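Local coordinates for fructose-1,6-bisphosphatase/inositol-1-monophosphatase (Thermotoga maritima, PDB 2P3N), which hydrolyses the phosphate esters of inositol monophosphates and fructose 1,6-bisphosphate with magnesium as cofactor, working as a homotetramer, at residues Leu18-Trp22 with Asn93-Ser97; Ile37-Asp42 with Thr84-Val88. All coordinates share one frame; numbering follows the deposited sequence.

Contact 1 (Leu18-Trp22 with Asn93-Ser97); sequences LMIHW and NFSIS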
loop_
_atom_site.group_PDB
_atom_site.type_symbol
_atom_site.label_atom_id
_atom_site.label_comp_id
_atom_site.label_asym_id
_atom_site.label_seq_id
_atom_site.Cartn_x
_atom_site.Cartn_y
_atom_site.Cartn_z
ATOM N N LEU A 18 15.148 -4.300 -0.694
ATOM C CA LEU A 18 15.343 -3.385 -1.810
ATOM C C LEU A 18 14.708 -2.038 -1.516
ATOM O O LEU A 18 15.209 -1.003 -1.953
ATOM C CB LEU A 18 14.732 -3.949 -3.102
ATOM C CG LEU A 18 15.377 -5.185 -3.739
ATOM C CD1 LEU A 18 14.668 -5.507 -5.026
ATOM C CD2 LEU A 18 16.836 -4.928 -4.008
ATOM N N MET A 19 13.604 -2.054 -0.775
ATOM C CA MET A 19 12.907 -0.824 -0.439
ATOM C C MET A 19 13.738 0.062 0.477
ATOM O O MET A 19 13.612 1.287 0.458
ATOM C CB MET A 19 11.569 -1.143 0.207
ATOM C CG MET A 19 10.551 -1.674 -0.778
ATOM S SD MET A 19 10.179 -0.531 -2.122
ATOM C CE MET A 19 8.977 0.497 -1.320
ATOM N N ILE A 20 14.586 -0.564 1.282
ATOM C CA ILE A 20 15.454 0.171 2.181
ATOM C C ILE A 20 16.348 1.104 1.367
ATOM O O ILE A 20 16.551 2.263 1.727
ATOM C CB ILE A 20 16.369 -0.789 2.977
ATOM C CG1 ILE A 20 15.540 -1.585 3.982
ATOM C CG2 ILE A 20 17.477 -0.001 3.659
ATOM C CD1 ILE A 20 16.338 -2.449 4.906
ATOM N N HIS A 21 16.839 0.593 0.246
ATOM C CA HIS A 21 17.767 1.320 -0.598
ATOM C C HIS A 21 17.222 1.970 -1.861
ATOM O O HIS A 21 17.966 2.622 -2.600
ATOM C CB HIS A 21 18.894 0.366 -0.969
ATOM C CG HIS A 21 19.534 -0.288 0.218
ATOM N ND1 HIS A 21 20.447 0.362 1.023
ATOM C CD2 HIS A 21 19.342 -1.507 0.776
ATOM C CE1 HIS A 21 20.784 -0.426 2.027
ATOM N NE2 HIS A 21 20.128 -1.565 1.901
ATOM N N TRP A 22 15.937 1.795 -2.118
ATOM C CA TRP A 22 15.322 2.347 -3.309
ATOM C C TRP A 22 15.644 3.833 -3.466
ATOM O O TRP A 22 15.467 4.616 -2.535
ATOM C CB TRP A 22 13.817 2.100 -3.240
ATOM C CG TRP A 22 13.058 2.515 -4.445
ATOM C CD1 TRP A 22 13.465 2.445 -5.753
ATOM C CD2 TRP A 22 11.733 3.045 -4.465
ATOM N NE1 TRP A 22 12.469 2.903 -6.584
ATOM C CE2 TRP A 22 11.396 3.278 -5.818
ATOM C CE3 TRP A 22 10.798 3.344 -3.472
ATOM C CZ2 TRP A 22 10.157 3.803 -6.200
ATOM C CZ3 TRP A 22 9.568 3.867 -3.852
ATOM C CH2 TRP A 22 9.260 4.091 -5.204
ATOM N N ASN A 93 9.186 1.320 -11.040
ATOM C CA ASN A 93 9.174 0.195 -11.982
ATOM C C ASN A 93 10.404 -0.703 -11.997
ATOM O O ASN A 93 11.183 -0.713 -12.951
ATOM C CB ASN A 93 8.872 0.670 -13.410
ATOM C CG ASN A 93 7.440 1.141 -13.571
ATOM O OD1 ASN A 93 7.088 2.247 -13.162
ATOM N ND2 ASN A 93 6.605 0.298 -14.150
ATOM N N PHE A 94 10.568 -1.458 -10.924
ATOM C CA PHE A 94 11.658 -2.411 -10.829
ATOM C C PHE A 94 11.058 -3.633 -10.145
ATOM O O PHE A 94 10.042 -3.522 -9.453
ATOM C CB PHE A 94 12.840 -1.825 -10.043
ATOM C CG PHE A 94 12.560 -1.587 -8.597
ATOM C CD1 PHE A 94 12.821 -2.577 -7.654
ATOM C CD2 PHE A 94 12.054 -0.369 -8.169
ATOM C CE1 PHE A 94 12.584 -2.356 -6.302
ATOM C CE2 PHE A 94 11.811 -0.136 -6.805
ATOM C CZ PHE A 94 12.078 -1.136 -5.875
ATOM N N SER A 95 11.659 -4.799 -10.359
ATOM C CA SER A 95 11.148 -6.024 -9.774
ATOM C C SER A 95 12.221 -7.078 -9.555
ATOM O O SER A 95 13.382 -6.900 -9.939
ATOM C CB SER A 95 10.061 -6.598 -10.681
ATOM O OG SER A 95 10.521 -6.713 -12.015
ATOM N N ILE A 96 11.817 -8.168 -8.907
ATOM C CA ILE A 96 12.692 -9.301 -8.642
ATOM C C ILE A 96 12.070 -10.440 -9.422
ATOM O O ILE A 96 10.867 -10.653 -9.362
ATOM C CB ILE A 96 12.707 -9.714 -7.163
ATOM C CG1 ILE A 96 12.978 -8.507 -6.261
ATOM C CG2 ILE A 96 13.791 -10.747 -6.941
ATOM C CD1 ILE A 96 13.030 -8.891 -4.768
ATOM N N SER A 97 12.878 -11.186 -10.153
ATOM C CA SER A 97 12.315 -12.267 -10.933
ATOM C C SER A 97 12.934 -13.621 -10.595
ATOM O O SER A 97 14.147 -13.736 -10.385
ATOM C CB SER A 97 12.471 -11.955 -12.419
ATOM O OG SER A 97 11.585 -12.738 -13.193
#
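Trp22 and Phe94 meet ring to ring, with Phe94 CE2 lying over one face of the indole, toward its rim. The two rings meet at a slant, the five-membered ring of Trp22 and the Phe94 ring inclined at 48° with their centroids 4.6 Å apart. The approach is tight, with Phe94 CE2 only 3.1 Å from Trp22 NE1. Leucine's branched end puts a methyl at the phenyl edge, Leu18 CD1 lying 4.0 Å from Phe94 CE1, and methionine's unbranched chain folds its sulfur near the ring plane, Met19 SD being 4.2 Å from Phe94 CZ. The same Leu18 methyl is shared with the strand, where Ile96 CG1 approaches Leu18 CD1 to 3.7 Å.

The Trp22 side chain extends away from its own backbone N (chi1 -175°), which carries the indole to Phe94. An indole suits this place because it offers a broad apolar face and an N-H, and NE1 donates to Leu91 O. With an alanine in its place, Leu91 O would probably lose its donor and a gap open beside the CE2 edge of Phe94. Further out, Ala115 of the same chain and Arg188 of a third subunit pack on Trp22, and His16 of a second subunit packs on Met19.

Leu18 also reaches Ile41 of helix 40-56 and lies close to the magnesium-binding Ile81. In this inositol monophosphatase fold, the end of helix 2-21 and the turn after it thus pack on the residues leading into strand 95-102, beside the metal site.

Contact 2 (Ile37-Asp42 with Thr84-Val88); sequences IVTEID and TINFV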
loop_
_atom_site.group_PDB
_atom_site.type_symbol
_atom_site.label_atom_id
_atom_site.label_comp_id
_atom_site.label_asym_id
_atom_site.label_seq_id
_atom_site.Cartn_x
_atom_site.Cartn_y
_atom_site.Cartn_z
ATOM N N ILE A 37 24.277 -0.868 -15.649
ATOM C CA ILE A 37 24.875 -0.795 -14.322
ATOM C C ILE A 37 24.412 -1.867 -13.333
ATOM O O ILE A 37 23.447 -2.598 -13.563
ATOM C CB ILE A 37 24.586 0.571 -13.675
ATOM C CG1 ILE A 37 23.068 0.769 -13.579
ATOM C CG2 ILE A 37 25.235 1.683 -14.480
ATOM C CD1 ILE A 37 22.639 1.906 -12.677
ATOM N N VAL A 38 25.125 -1.937 -12.220
ATOM C CA VAL A 38 24.810 -2.875 -11.164
ATOM C C VAL A 38 25.220 -2.174 -9.873
ATOM O O VAL A 38 26.070 -1.264 -9.890
ATOM C CB VAL A 38 25.597 -4.215 -11.325
ATOM C CG1 VAL A 38 27.106 -3.959 -11.255
ATOM C CG2 VAL A 38 25.172 -5.211 -10.248
ATOM N N THR A 39 24.603 -2.575 -8.761
ATOM C CA THR A 39 24.922 -1.992 -7.468
ATOM C C THR A 39 25.220 -3.100 -6.474
ATOM O O THR A 39 25.115 -4.284 -6.798
ATOM C CB THR A 39 23.751 -1.120 -6.933
ATOM O OG1 THR A 39 22.667 -1.957 -6.497
ATOM C CG2 THR A 39 23.253 -0.196 -8.023
ATOM N N GLU A 40 25.600 -2.705 -5.265
ATOM C CA GLU A 40 25.900 -3.657 -4.213
ATOM C C GLU A 40 24.603 -4.280 -3.689
ATOM O O GLU A 40 24.625 -5.353 -3.072
ATOM C CB GLU A 40 26.644 -2.963 -3.067
ATOM C CG GLU A 40 27.153 -3.914 -1.980
ATOM C CD GLU A 40 28.208 -4.895 -2.495
ATOM O OE1 GLU A 40 28.462 -5.923 -1.818
ATOM O OE2 GLU A 40 28.785 -4.634 -3.576
ATOM N N ILE A 41 23.473 -3.616 -3.934
ATOM C CA ILE A 41 22.192 -4.149 -3.473
ATOM C C ILE A 41 21.690 -5.227 -4.437
ATOM O O ILE A 41 20.939 -6.116 -4.036
ATOM C CB ILE A 41 21.137 -3.038 -3.311
ATOM C CG1 ILE A 41 21.623 -2.006 -2.297
ATOM C CG2 ILE A 41 19.856 -3.619 -2.748
ATOM C CD1 ILE A 41 22.872 -1.285 -2.698
ATOM N N ASP A 42 22.105 -5.148 -5.703
ATOM C CA ASP A 42 21.729 -6.164 -6.687
ATOM C C ASP A 42 22.308 -7.481 -6.149
ATOM O O ASP A 42 21.631 -8.511 -6.112
ATOM C CB ASP A 42 22.362 -5.871 -8.060
ATOM C CG ASP A 42 21.732 -4.667 -8.775
ATOM O OD1 ASP A 42 21.013 -4.866 -9.782
ATOM O OD2 ASP A 42 21.958 -3.520 -8.342
ATOM N N THR A 84 17.481 -1.981 -12.648
ATOM C CA THR A 84 18.442 -1.372 -11.736
ATOM C C THR A 84 18.564 0.146 -11.900
ATOM O O THR A 84 18.827 0.866 -10.924
ATOM C CB THR A 84 19.833 -2.024 -11.902
ATOM O OG1 THR A 84 19.715 -3.447 -11.740
ATOM C CG2 THR A 84 20.801 -1.482 -10.862
ATOM N N ILE A 85 18.365 0.635 -13.123
ATOM C CA ILE A 85 18.451 2.073 -13.379
ATOM C C ILE A 85 17.310 2.765 -12.652
ATOM O O ILE A 85 17.519 3.734 -11.928
ATOM C CB ILE A 85 18.365 2.373 -14.893
ATOM C CG1 ILE A 85 19.639 1.876 -15.582
ATOM C CG2 ILE A 85 18.145 3.862 -15.125
ATOM C CD1 ILE A 85 19.615 1.971 -17.089
ATOM N N ASN A 86 16.099 2.259 -12.857
ATOM C CA ASN A 86 14.922 2.807 -12.201
ATOM C C ASN A 86 15.159 2.773 -10.701
ATOM O O ASN A 86 15.008 3.781 -10.005
ATOM C CB ASN A 86 13.703 1.952 -12.528
ATOM C CG ASN A 86 13.050 2.342 -13.822
ATOM O OD1 ASN A 86 12.116 1.684 -14.274
ATOM N ND2 ASN A 86 13.527 3.422 -14.429
ATOM N N PHE A 87 15.530 1.585 -10.223
ATOM C CA PHE A 87 15.806 1.341 -8.814
ATOM C C PHE A 87 16.720 2.419 -8.222
ATOM O O PHE A 87 16.492 2.912 -7.117
ATOM C CB PHE A 87 16.463 -0.038 -8.651
ATOM C CG PHE A 87 16.836 -0.353 -7.236
ATOM C CD1 PHE A 87 15.856 -0.684 -6.302
ATOM C CD2 PHE A 87 18.155 -0.225 -6.810
ATOM C CE1 PHE A 87 16.180 -0.874 -4.967
ATOM C CE2 PHE A 87 18.493 -0.412 -5.480
ATOM C CZ PHE A 87 17.503 -0.735 -4.552
ATOM N N VAL A 88 17.759 2.771 -8.972
ATOM C CA VAL A 88 18.725 3.781 -8.552
ATOM C C VAL A 88 18.159 5.196 -8.546
ATOM O O VAL A 88 18.431 5.967 -7.635
ATOM C CB VAL A 88 19.989 3.741 -9.464
ATOM C CG1 VAL A 88 20.815 5.009 -9.298
ATOM C CG2 VAL A 88 20.836 2.528 -9.109
#
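Asp42 and Thr84 approach from opposite directions, and the Thr84 hydroxyl donates to Asp42: Thr84 OG1 to Asp42 OD1 is 2.7 Å, received on the syn lone pair. With OG1 placed opposite its own carbonyl carbon (chi1 -55°), Thr84 gives the bond while its methyl lies across the same carboxylate, CG2 being 3.4 Å from Asp42 OD2.

That second oxygen is gripped twice by Thr39. Thr39 OG1 donates to Asp42 OD2 at 2.5 Å, nearly in line with the C-O bond, and the backbone Thr39 N reaches OD2 from above the carboxylate plane, 59° out of it. Thr39 OG1 also accepts from Ile41 N. With the return bond from Thr39 N to Asp42 OD2, this makes the capping box of Thr39 and Asp42 at the start of helix 40-56. Threonine suits this N-cap because its hydroxyl both accepts and donates, while its methyl faces apolar neighbours: Thr39 CG2 is 3.8 Å from Val88 CG2.

Beta-branched and aromatic side chains close the rest. Ile37, with CG1 lodged between its N and carbonyl carbon (chi1 59°), turns CD1 toward Val88 CG2, 4.0 Å away, and Ile41 CG2 meets Phe87 CZ at 4.1 Å.

Three donors therefore fix the carboxylate in place. The Thr84 hydroxyl, one of them, also has a weak bond with Ile81 O, which probably limits its turning, consistent with a substrate-binding role beside the magnesium ion.

In the fold
Contacts 1 and 2 have centres about 9 Å apart and share a hydrophobic boundary. Phe87 of 84-88 and Phe94 of 93-97 stand edge-to-face, while Leu18 CD2 of 18-22 touches Ile41 CG2 of 37-42 at 3.5 Å. Helix 84-89 is followed, after a short loop, by strand 95-102, so the residues between them carry the chain from one contact to the other. Both border the magnesium site formed by Glu65, Asp79 and Ile81. The side chain of Thr84 comes to about 4 Å from the metal and that of Phe94 to about 8 Å, so the Asp42-Thr84 bond of contact 2 lies nearer the metal, with the aromatic packing of contact 1 farther out.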